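2-pyrone-4,6-dicarboxylic acid hydrolase, putative (Pseudomonas putida, PDB 2FFI) is a putative TIM-barrel hydrolase of the amidohydrolase family that may hydrolyse the lactone ring of 2-pyrone-4,6-dicarboxylate, although its activity is not firmly established. Local coordinates at residues S17-F22 with G43-Q48; R50-S55 with V246-A251; S199-L204 with E210-A215; L231-D236 with E253-L258. All coordinates share one frame; numbering follows the deposited sequence.

Contact 1: residues S17-F22 with G43-Q48; sequences SHAHVF and GDYLGQ. With PO4 (phosphate ion), chain C.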
# COMPACT_ATOMS: atom_id res chain seq x y z
N SER A 17 5.56 -2.40 4.20
CA SER A 17 4.97 -2.13 2.89
C SER A 17 4.12 -0.87 3.03
O SER A 17 3.52 -0.65 4.07
CB SER A 17 4.11 -3.32 2.41
OG SER A 17 3.03 -3.57 3.30
N HIS A 18 4.10 -0.03 2.02
CA HIS A 18 3.31 1.21 2.07
C HIS A 18 3.87 2.32 2.99
O HIS A 18 3.82 2.22 4.21
CB HIS A 18 1.86 0.91 2.48
CG HIS A 18 0.87 1.85 1.88
ND1 HIS A 18 0.75 3.16 2.29
CD2 HIS A 18 -0.04 1.67 0.90
CE1 HIS A 18 -0.20 3.75 1.58
NE2 HIS A 18 -0.70 2.87 0.73
N ALA A 19 4.37 3.38 2.37
CA ALA A 19 4.92 4.52 3.09
C ALA A 19 5.21 5.63 2.07
O ALA A 19 5.40 5.35 0.88
CB ALA A 19 6.20 4.10 3.81
N HIS A 20 5.26 6.88 2.52
CA HIS A 20 5.50 8.01 1.63
C HIS A 20 6.68 8.86 2.06
O HIS A 20 7.00 8.94 3.25
CB HIS A 20 4.25 8.90 1.58
CG HIS A 20 2.99 8.17 1.26
ND1 HIS A 20 2.78 7.58 0.03
CD2 HIS A 20 1.91 7.88 2.01
CE1 HIS A 20 1.62 6.94 0.05
NE2 HIS A 20 1.07 7.11 1.24
N VAL A 21 7.34 9.51 1.10
CA VAL A 21 8.44 10.41 1.40
C VAL A 21 8.30 11.60 0.44
O VAL A 21 7.84 11.44 -0.69
CB VAL A 21 9.87 9.74 1.24
CG1 VAL A 21 10.02 8.59 2.22
CG2 VAL A 21 10.14 9.29 -0.20
N PHE A 22 8.66 12.79 0.91
CA PHE A 22 8.59 14.00 0.10
C PHE A 22 9.24 15.13 0.87
O PHE A 22 9.09 15.20 2.07
CB PHE A 22 7.12 14.33 -0.27
CG PHE A 22 6.15 14.21 0.88
CD1 PHE A 22 5.97 15.26 1.77
CD2 PHE A 22 5.41 13.05 1.05
CE1 PHE A 22 5.05 15.16 2.80
CE2 PHE A 22 4.49 12.94 2.09
CZ PHE A 22 4.31 14.00 2.97
N GLY A 43 15.74 10.19 4.87
CA GLY A 43 16.43 10.00 6.13
C GLY A 43 15.50 9.77 7.31
O GLY A 43 15.70 8.85 8.12
N ASP A 44 14.47 10.60 7.44
CA ASP A 44 13.58 10.43 8.57
C ASP A 44 12.93 9.06 8.54
O ASP A 44 12.90 8.36 9.56
CB ASP A 44 12.51 11.51 8.59
CG ASP A 44 13.07 12.89 8.92
OD1 ASP A 44 12.25 13.80 9.17
OD2 ASP A 44 14.31 13.07 8.91
N TYR A 45 12.40 8.68 7.39
CA TYR A 45 11.74 7.38 7.24
C TYR A 45 12.68 6.23 7.55
O TYR A 45 12.33 5.30 8.27
CB TYR A 45 11.21 7.23 5.83
CG TYR A 45 10.62 5.88 5.57
CD1 TYR A 45 9.59 5.39 6.37
CD2 TYR A 45 11.09 5.07 4.54
CE1 TYR A 45 9.04 4.13 6.14
CE2 TYR A 45 10.54 3.83 4.30
CZ TYR A 45 9.53 3.37 5.10
OH TYR A 45 8.99 2.14 4.86
N LEU A 46 13.89 6.31 7.00
CA LEU A 46 14.89 5.29 7.22
C LEU A 46 15.18 5.21 8.71
O LEU A 46 15.38 4.13 9.25
CB LEU A 46 16.14 5.63 6.43
CG LEU A 46 16.31 4.88 5.10
CD1 LEU A 46 14.98 4.70 4.43
CD2 LEU A 46 17.28 5.62 4.21
N GLY A 47 15.20 6.36 9.38
CA GLY A 47 15.46 6.37 10.81
C GLY A 47 14.36 5.69 11.59
O GLY A 47 14.60 4.82 12.43
N GLN A 48 13.13 6.11 11.33
CA GLN A 48 11.97 5.54 11.96
C GLN A 48 11.91 4.04 11.72
O GLN A 48 11.39 3.31 12.55
CB GLN A 48 10.72 6.20 11.40
CG GLN A 48 10.57 7.62 11.83
CD GLN A 48 10.39 7.72 13.34
OE1 GLN A 48 11.28 8.17 14.07
NE2 GLN A 48 9.23 7.28 13.82
P PO4 C . -2.27 6.89 1.86
O1 PO4 C . -1.57 6.70 0.56
O2 PO4 C . -3.56 7.60 1.63
O3 PO4 C . -2.54 5.57 2.47
O4 PO4 C . -1.42 7.70 2.76
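Tyr45 OH is hydrogen-bonded to Asp16 OD1 and lies 3.6 Å from Ala19 CB, so the phenol meets the loop 17-22 just where that loop leaves strand 15-16. His18-Ala19-His20 has the form of the HxH motif that follows the first barrel strand in amidohydrolases, where in many relatives the two histidines bind metal. Here a phosphate ion, probably from the crystallisation liquor, lies beside them. From Ala19 on the backbone is extended; His18 and His20 turn to the barrel mouth, Ala19 and Val21 out to helix 42-51.

On the phosphate side, His20 NE2 makes two weak hydrogen bonds, one to phosphate O1 at 2.8 Å and one to phosphate O4 at 3.0 Å; both are bent, with N-H...O angles of 129°. The ring's other nitrogen, ND1, bonds to Val60 O, which fixes how the imidazole is turned. Arg110 and His167 also bond to the ion. His18 lies beside it too, but its NE2 makes a weak hydrogen bond to Asp166 OD1.

On the helix side, Tyr45 swings its ring away from its backbone N (chi1 175°), sending it along the loop to Ala19, whose CB is 3.6 Å from Tyr45 CZ. Trp237 meets the same ring. Val21 crosses the root of the tyrosine at about a right angle, its CG1 touching Tyr45 CB at 4.0 Å.

Contact 2: residues R50-S55 with V246-A251; sequences RAHGFS and VSFGSA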
# COMPACT_ATOMS: atom_id res chain seq x y z
N ARG A 50 14.63 1.74 11.17
CA ARG A 50 15.59 1.01 11.98
C ARG A 50 15.27 1.12 13.44
O ARG A 50 15.53 0.20 14.21
CB ARG A 50 17.03 1.47 11.76
CG ARG A 50 17.24 2.97 11.80
CD ARG A 50 18.72 3.29 12.03
NE ARG A 50 19.63 2.41 11.31
CZ ARG A 50 19.81 2.42 9.98
NH1 ARG A 50 19.13 3.27 9.22
NH2 ARG A 50 20.69 1.58 9.42
N ALA A 51 14.67 2.24 13.80
CA ALA A 51 14.32 2.49 15.18
C ALA A 51 13.25 1.54 15.66
O ALA A 51 13.10 1.34 16.87
CB ALA A 51 13.88 3.93 15.35
N HIS A 52 12.49 0.95 14.74
CA HIS A 52 11.43 0.02 15.16
C HIS A 52 11.59 -1.40 14.65
O HIS A 52 10.65 -2.19 14.68
CB HIS A 52 10.05 0.56 14.75
CG HIS A 52 9.72 1.88 15.38
ND1 HIS A 52 10.36 3.05 15.03
CD2 HIS A 52 8.86 2.21 16.37
CE1 HIS A 52 9.92 4.04 15.79
NE2 HIS A 52 9.01 3.55 16.61
N GLY A 53 12.79 -1.74 14.21
CA GLY A 53 13.01 -3.08 13.69
C GLY A 53 13.15 -3.05 12.19
O GLY A 53 14.27 -3.04 11.67
N PHE A 54 12.03 -3.04 11.48
CA PHE A 54 12.01 -3.03 10.01
C PHE A 54 13.29 -2.54 9.35
O PHE A 54 13.82 -1.50 9.70
CB PHE A 54 10.84 -2.18 9.53
CG PHE A 54 9.61 -2.40 10.33
CD1 PHE A 54 9.40 -1.70 11.51
CD2 PHE A 54 8.68 -3.35 9.94
CE1 PHE A 54 8.28 -1.94 12.29
CE2 PHE A 54 7.56 -3.60 10.71
CZ PHE A 54 7.35 -2.90 11.90
N SER A 55 13.75 -3.28 8.35
CA SER A 55 14.99 -2.98 7.63
C SER A 55 14.77 -2.59 6.17
O SER A 55 15.61 -1.92 5.56
CB SER A 55 15.92 -4.20 7.68
OG SER A 55 15.26 -5.38 7.19
N VAL A 246 -0.97 10.03 15.05
CA VAL A 246 -0.16 8.86 14.75
C VAL A 246 1.30 9.09 14.42
O VAL A 246 1.67 10.11 13.83
CB VAL A 246 -0.78 8.08 13.57
CG1 VAL A 246 -0.11 6.73 13.42
CG2 VAL A 246 -2.28 7.92 13.78
N SER A 247 2.11 8.11 14.81
CA SER A 247 3.56 8.12 14.56
C SER A 247 3.96 6.67 14.26
O SER A 247 3.21 5.74 14.53
CB SER A 247 4.32 8.59 15.79
OG SER A 247 4.23 7.65 16.85
N PHE A 248 5.14 6.49 13.69
CA PHE A 248 5.61 5.15 13.37
C PHE A 248 5.46 4.25 14.60
O PHE A 248 4.96 3.12 14.50
CB PHE A 248 7.07 5.20 12.93
CG PHE A 248 7.42 4.13 11.92
CD1 PHE A 248 7.57 4.44 10.57
CD2 PHE A 248 7.55 2.81 12.33
CE1 PHE A 248 7.82 3.43 9.65
CE2 PHE A 248 7.80 1.81 11.42
CZ PHE A 248 7.94 2.11 10.09
N GLY A 249 5.89 4.74 15.75
CA GLY A 249 5.75 3.94 16.96
C GLY A 249 4.31 3.62 17.34
O GLY A 249 4.02 2.47 17.70
N SER A 250 3.41 4.60 17.27
CA SER A 250 2.01 4.37 17.63
C SER A 250 1.39 3.42 16.62
O SER A 250 0.41 2.74 16.93
CB SER A 250 1.22 5.68 17.66
OG SER A 250 0.78 6.10 16.39
N ALA A 251 1.96 3.34 15.42
CA ALA A 251 1.44 2.44 14.41
C ALA A 251 1.87 1.00 14.73
O ALA A 251 1.07 0.07 14.63
CB ALA A 251 1.95 2.86 13.04
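Phe248 reaches out from the start of helix 248-258 to touch both Phe54 and His52, and the three rings form an aromatic cluster. The enclosed part lies on the buried side. There Phe248 presents its edge to the face of Phe54 in an offset edge-to-face pair, with centroids 5.8 Å apart and planes at 62°. Phe248 CE2 does the touching, 3.9 Å from Phe54 CD1 and equally near CE1 on the same ring. Leu49 packs against both phenylalanines, and Val252 against Phe54 and His52.

His52 sits just as close to its partners but is partly exposed. It and Phe248 run past each other in opposite directions with their planes at 41°, and Phe248 CD2 sits over one face of the imidazole toward its rim, 3.9 Å from His52 CG. The far end of the imidazole rests on the helix backbone, His52 NE2 lying 3.3 Å from Gly249 CA without bonding to Gly249 N. What steadies the ring is its other nitrogen, ND1, which bonds to Gln48 O one helical turn back.

The helix that carries Phe248 starts with a capping box: Ser250 N bonds to Ser247 OG at 3.2 Å, and Ser247 N returns the bond to Ser250 OG at 2.9 Å. Through the aromatic cluster, helix 42-51 and the turn after it are joined to helix 248-258, an early helix beside a late one, as expected where a TIM barrel closes.

Contact 3: residues S199-L204 with E210-A215; sequences SGIYRL and ENLAFA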
# COMPACT_ATOMS: atom_id res chain seq x y z
N SER A 199 -3.05 -2.03 7.27
CA SER A 199 -2.36 -0.81 7.65
C SER A 199 -3.30 0.37 7.87
O SER A 199 -4.44 0.38 7.42
CB SER A 199 -1.33 -0.43 6.57
OG SER A 199 -1.93 -0.24 5.29
N GLY A 200 -2.78 1.37 8.57
CA GLY A 200 -3.56 2.56 8.85
C GLY A 200 -4.93 2.26 9.41
O GLY A 200 -5.93 2.66 8.83
N ILE A 201 -4.99 1.57 10.54
CA ILE A 201 -6.31 1.29 11.08
C ILE A 201 -6.94 2.62 11.49
O ILE A 201 -8.16 2.75 11.53
CB ILE A 201 -6.29 0.33 12.30
CG1 ILE A 201 -5.92 1.10 13.55
CG2 ILE A 201 -5.34 -0.82 12.04
CD1 ILE A 201 -6.46 0.46 14.82
N TYR A 202 -6.11 3.62 11.78
CA TYR A 202 -6.63 4.92 12.19
C TYR A 202 -7.41 5.63 11.09
O TYR A 202 -7.77 6.80 11.23
CB TYR A 202 -5.51 5.83 12.66
CG TYR A 202 -4.38 5.94 11.68
CD1 TYR A 202 -3.26 5.12 11.79
CD2 TYR A 202 -4.43 6.87 10.65
CE1 TYR A 202 -2.21 5.22 10.90
CE2 TYR A 202 -3.38 6.99 9.74
CZ TYR A 202 -2.26 6.16 9.88
OH TYR A 202 -1.20 6.27 9.00
N ARG A 203 -7.69 4.92 10.00
CA ARG A 203 -8.43 5.48 8.88
C ARG A 203 -9.84 4.90 8.77
O ARG A 203 -10.64 5.33 7.95
CB ARG A 203 -7.68 5.22 7.58
CG ARG A 203 -6.43 6.05 7.43
CD ARG A 203 -5.74 5.79 6.10
NE ARG A 203 -4.45 6.47 6.01
CZ ARG A 203 -4.30 7.78 5.83
NH1 ARG A 203 -3.08 8.30 5.76
NH2 ARG A 203 -5.36 8.57 5.72
N LEU A 204 -10.15 3.93 9.62
CA LEU A 204 -11.45 3.28 9.60
C LEU A 204 -12.65 4.10 10.06
O LEU A 204 -13.65 3.52 10.48
CB LEU A 204 -11.37 1.97 10.39
CG LEU A 204 -10.70 0.78 9.66
CD1 LEU A 204 -10.14 1.23 8.30
CD2 LEU A 204 -9.60 0.17 10.53
N GLU A 210 -12.35 1.59 18.51
CA GLU A 210 -13.31 0.88 17.67
C GLU A 210 -12.62 0.30 16.45
O GLU A 210 -12.88 -0.84 16.07
CB GLU A 210 -14.43 1.81 17.24
CG GLU A 210 -15.61 1.82 18.18
CD GLU A 210 -16.50 3.03 17.98
OE1 GLU A 210 -17.63 3.03 18.52
OE2 GLU A 210 -16.06 4.00 17.31
N ASN A 211 -11.75 1.10 15.83
CA ASN A 211 -11.02 0.68 14.64
C ASN A 211 -10.16 -0.51 15.04
O ASN A 211 -10.04 -1.49 14.30
CB ASN A 211 -10.10 1.79 14.13
CG ASN A 211 -10.85 3.10 13.87
OD1 ASN A 211 -11.91 3.10 13.25
ND2 ASN A 211 -10.28 4.21 14.33
N LEU A 212 -9.56 -0.40 16.22
CA LEU A 212 -8.68 -1.44 16.72
C LEU A 212 -9.47 -2.72 16.96
O LEU A 212 -8.97 -3.81 16.70
CB LEU A 212 -8.00 -0.94 18.00
CG LEU A 212 -6.74 -1.64 18.54
CD1 LEU A 212 -7.15 -2.92 19.24
CD2 LEU A 212 -5.76 -1.91 17.42
N ALA A 213 -10.70 -2.60 17.45
CA ALA A 213 -11.50 -3.80 17.69
C ALA A 213 -11.88 -4.43 16.35
O ALA A 213 -11.90 -5.65 16.20
CB ALA A 213 -12.76 -3.45 18.47
N PHE A 214 -12.18 -3.58 15.36
CA PHE A 214 -12.57 -4.05 14.04
C PHE A 214 -11.36 -4.54 13.25
O PHE A 214 -11.47 -5.46 12.47
CB PHE A 214 -13.30 -2.94 13.29
CG PHE A 214 -13.64 -3.30 11.88
CD1 PHE A 214 -12.71 -3.13 10.86
CD2 PHE A 214 -14.88 -3.85 11.57
CE1 PHE A 214 -13.01 -3.49 9.54
CE2 PHE A 214 -15.19 -4.23 10.26
CZ PHE A 214 -14.26 -4.05 9.24
N ALA A 215 -10.22 -3.91 13.46
CA ALA A 215 -9.01 -4.32 12.77
C ALA A 215 -8.70 -5.75 13.20
O ALA A 215 -8.19 -6.56 12.43
CB ALA A 215 -7.86 -3.39 13.13
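Leu204 and Asn211 lie alongside each other and point in opposite directions, each side chain passing the other's root. Asn211 comes from helix 208-225 with its carboxamide oxygen foremost, OD1 standing 3.1 Å from Leu204 CB. Going the other way, Leu204 CD2 comes back to Asn211 CB at 4.0 Å. The amide nitrogen is turned elsewhere: ND2 is hydrogen-bonded to Gly206 O, in the connection between the two segments, and this fixes which way round the carboxamide sits. Ala173 packs against both residues.

Ile201 meets the helix with two branches. With chi1 at 80°, CG1 sits over the backbone, flanked by N and C, and sends CD1 forward to Leu212, 3.5 Å from CA and 3.6 Å from CD2 of that residue. The other branch, CG2, drops toward the next turn and meets Ala215 CB at 3.8 Å. All this happens within one beta-alpha unit of the TIM barrel: strand 194-199 ends, the chain makes a short 3-10 turn at 201-203, and the following helix folds back over that turn.

Tyr202 and Arg203 turn away from the helix. Arg203 NE forms a salt bridge with Asp236, and Tyr202 CE2 lies over one face of the Arg203 guanidinium. Back at the turn, the backbone oxygen Ile201 O is 3.4 Å from Asn211 CB and accepts from Leu204 N at 3.0 Å.

Contact 4: residues L231-D236 with E253-L258; sequences LMWGSD and EQFEAL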
# COMPACT_ATOMS: atom_id res chain seq x y z
N LEU A 231 -1.50 -11.34 3.28
CA LEU A 231 -1.68 -10.17 4.13
C LEU A 231 -0.33 -9.61 4.57
O LEU A 231 0.54 -10.36 5.01
CB LEU A 231 -2.52 -10.54 5.35
CG LEU A 231 -4.02 -10.72 5.10
CD1 LEU A 231 -4.24 -11.90 4.20
CD2 LEU A 231 -4.77 -10.94 6.41
N MSE A 232 -0.15 -8.30 4.43
CA MSE A 232 1.10 -7.68 4.83
C MSE A 232 0.85 -6.38 5.59
O MSE A 232 -0.12 -5.67 5.32
CB MSE A 232 1.97 -7.37 3.61
CG MSE A 232 1.47 -6.23 2.78
SE MSE A 232 2.04 -6.42 0.95
CE MSE A 232 0.35 -6.96 0.23
N TRP A 233 1.72 -6.08 6.54
CA TRP A 233 1.58 -4.87 7.35
C TRP A 233 2.23 -3.63 6.76
O TRP A 233 3.34 -3.69 6.23
CB TRP A 233 2.16 -5.09 8.75
CG TRP A 233 2.13 -3.86 9.61
CD1 TRP A 233 1.12 -3.45 10.43
CD2 TRP A 233 3.18 -2.88 9.75
NE1 TRP A 233 1.48 -2.28 11.08
CE2 TRP A 233 2.74 -1.92 10.68
CE3 TRP A 233 4.46 -2.73 9.18
CZ2 TRP A 233 3.52 -0.82 11.06
CZ3 TRP A 233 5.24 -1.63 9.56
CH2 TRP A 233 4.77 -0.70 10.49
N GLY A 234 1.55 -2.50 6.90
CA GLY A 234 2.10 -1.24 6.43
C GLY A 234 2.10 -0.20 7.54
O GLY A 234 1.27 -0.25 8.43
N SER A 235 3.03 0.75 7.51
CA SER A 235 3.04 1.76 8.55
C SER A 235 2.19 2.94 8.08
O SER A 235 1.51 3.60 8.88
CB SER A 235 4.47 2.22 8.84
OG SER A 235 5.07 2.78 7.68
N ASP A 236 2.25 3.21 6.78
CA ASP A 236 1.50 4.31 6.18
C ASP A 236 2.09 5.66 6.55
O ASP A 236 1.43 6.69 6.42
CB ASP A 236 0.04 4.27 6.61
CG ASP A 236 -0.83 5.13 5.74
OD1 ASP A 236 -1.92 5.53 6.18
OD2 ASP A 236 -0.41 5.40 4.59
N GLU A 253 2.73 -0.16 17.69
CA GLU A 253 2.02 -0.46 18.93
C GLU A 253 0.62 -0.99 18.64
O GLU A 253 0.10 -1.83 19.38
CB GLU A 253 1.94 0.80 19.78
CG GLU A 253 3.27 1.21 20.41
CD GLU A 253 3.16 2.48 21.25
OE1 GLU A 253 2.04 2.79 21.71
OE2 GLU A 253 4.21 3.14 21.46
N GLN A 254 -0.01 -0.49 17.57
CA GLN A 254 -1.33 -0.96 17.18
C GLN A 254 -1.18 -2.32 16.53
O GLN A 254 -2.10 -3.14 16.55
CB GLN A 254 -1.98 -0.03 16.16
CG GLN A 254 -2.51 1.28 16.65
CD GLN A 254 -3.05 2.11 15.50
OE1 GLN A 254 -2.33 2.40 14.55
NE2 GLN A 254 -4.34 2.48 15.58
N PHE A 255 -0.03 -2.56 15.92
CA PHE A 255 0.19 -3.85 15.29
C PHE A 255 0.32 -4.87 16.41
O PHE A 255 -0.38 -5.89 16.42
CB PHE A 255 1.45 -3.82 14.43
CG PHE A 255 1.96 -5.16 14.06
CD1 PHE A 255 3.04 -5.71 14.75
CD2 PHE A 255 1.36 -5.90 13.06
CE1 PHE A 255 3.52 -6.97 14.45
CE2 PHE A 255 1.83 -7.16 12.74
CZ PHE A 255 2.91 -7.70 13.44
N GLU A 256 1.19 -4.57 17.36
CA GLU A 256 1.41 -5.44 18.51
C GLU A 256 0.08 -5.71 19.20
O GLU A 256 -0.15 -6.79 19.73
CB GLU A 256 2.36 -4.76 19.48
CG GLU A 256 3.58 -4.13 18.82
CD GLU A 256 4.80 -5.02 18.88
OE1 GLU A 256 4.83 -6.06 18.18
OE2 GLU A 256 5.73 -4.66 19.64
N ALA A 257 -0.81 -4.72 19.18
CA ALA A 257 -2.10 -4.86 19.83
C ALA A 257 -3.02 -5.88 19.17
O ALA A 257 -3.81 -6.53 19.86
CB ALA A 257 -2.81 -3.50 19.90
N LEU A 258 -2.95 -6.02 17.85
CA LEU A 258 -3.79 -6.97 17.14
C LEU A 258 -3.69 -8.34 17.80
O LEU A 258 -4.65 -9.11 17.78
CB LEU A 258 -3.36 -7.08 15.68
CG LEU A 258 -3.54 -5.84 14.80
CD1 LEU A 258 -2.93 -6.09 13.43
CD2 LEU A 258 -5.01 -5.50 14.69
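Trp233 and Phe255 make the whole of this contact, two buried rings joining strand 231-234 to helix 248-258. The tryptophan is the one to follow. At its CB, a chi1 of 176° puts CG opposite the main-chain nitrogen, which aims the indole out from the strand toward the helix layer. CG is the first ring atom to meet the partner, 4.1 Å from Phe255 CD2. CD1 comes closest, 3.6 Å from the same CD2, and NE1 lies beside the root of the phenylalanine, 3.7 Å from Phe255 CB.

Phe255 thus covers one face of the five-membered ring and brings its edge to it, an edge-to-face pair with centroids 5.0 Å apart and planes at 62°. The backbone nitrogen Ser235 N also lies over a face of the indole, above the plane and toward the rim. The benzo end goes on to other neighbours: CZ3 reaches Phe54, whose ring stacks with the indole, and CH2 comes within 4.0 Å of Phe248 CE2. Leu269 of helix 262-276 touches both Trp233 and Phe255, and Arg265 adds to the packing round the phenylalanine.

The tryptophan's backbone is tied in as well. It pairs with Ser17 beside the first strand, and Trp233 O also takes a bond from Ser17 OG. On the strand's other side, Met232 (selenomethionine) and Gly234 pair with Val198 of strand 194-199. An outward-pointing aromatic on a barrel strand, buried under the surrounding helices, is the strand-to-helix packing of a TIM barrel.

Contacts 1, 3 and 4 are buried, whereas contact 2 reaches the surface at His52. Contacts 1 and 2 share helix 42-51, contacts 2 and 4 share helix 248-258, and Phe248 is the common point, touching Tyr45 of contact 1 and Trp233 of contact 4. Their chemistry follows their place. Contact 2 is aromatic packing between helices 42-51 and 248-258, contact 4 aromatic packing of a strand against a helix; contact 3 is aliphatic, with one amide, inside a single strand-to-helix unit. Contact 1 combines packing with direct bonds to a phosphate ion. Polar links gather near the barrel mouth: His18 O meets Asp236 N, and Tyr202 OH meets Asp236 OD1, both probably hydrogen bonds.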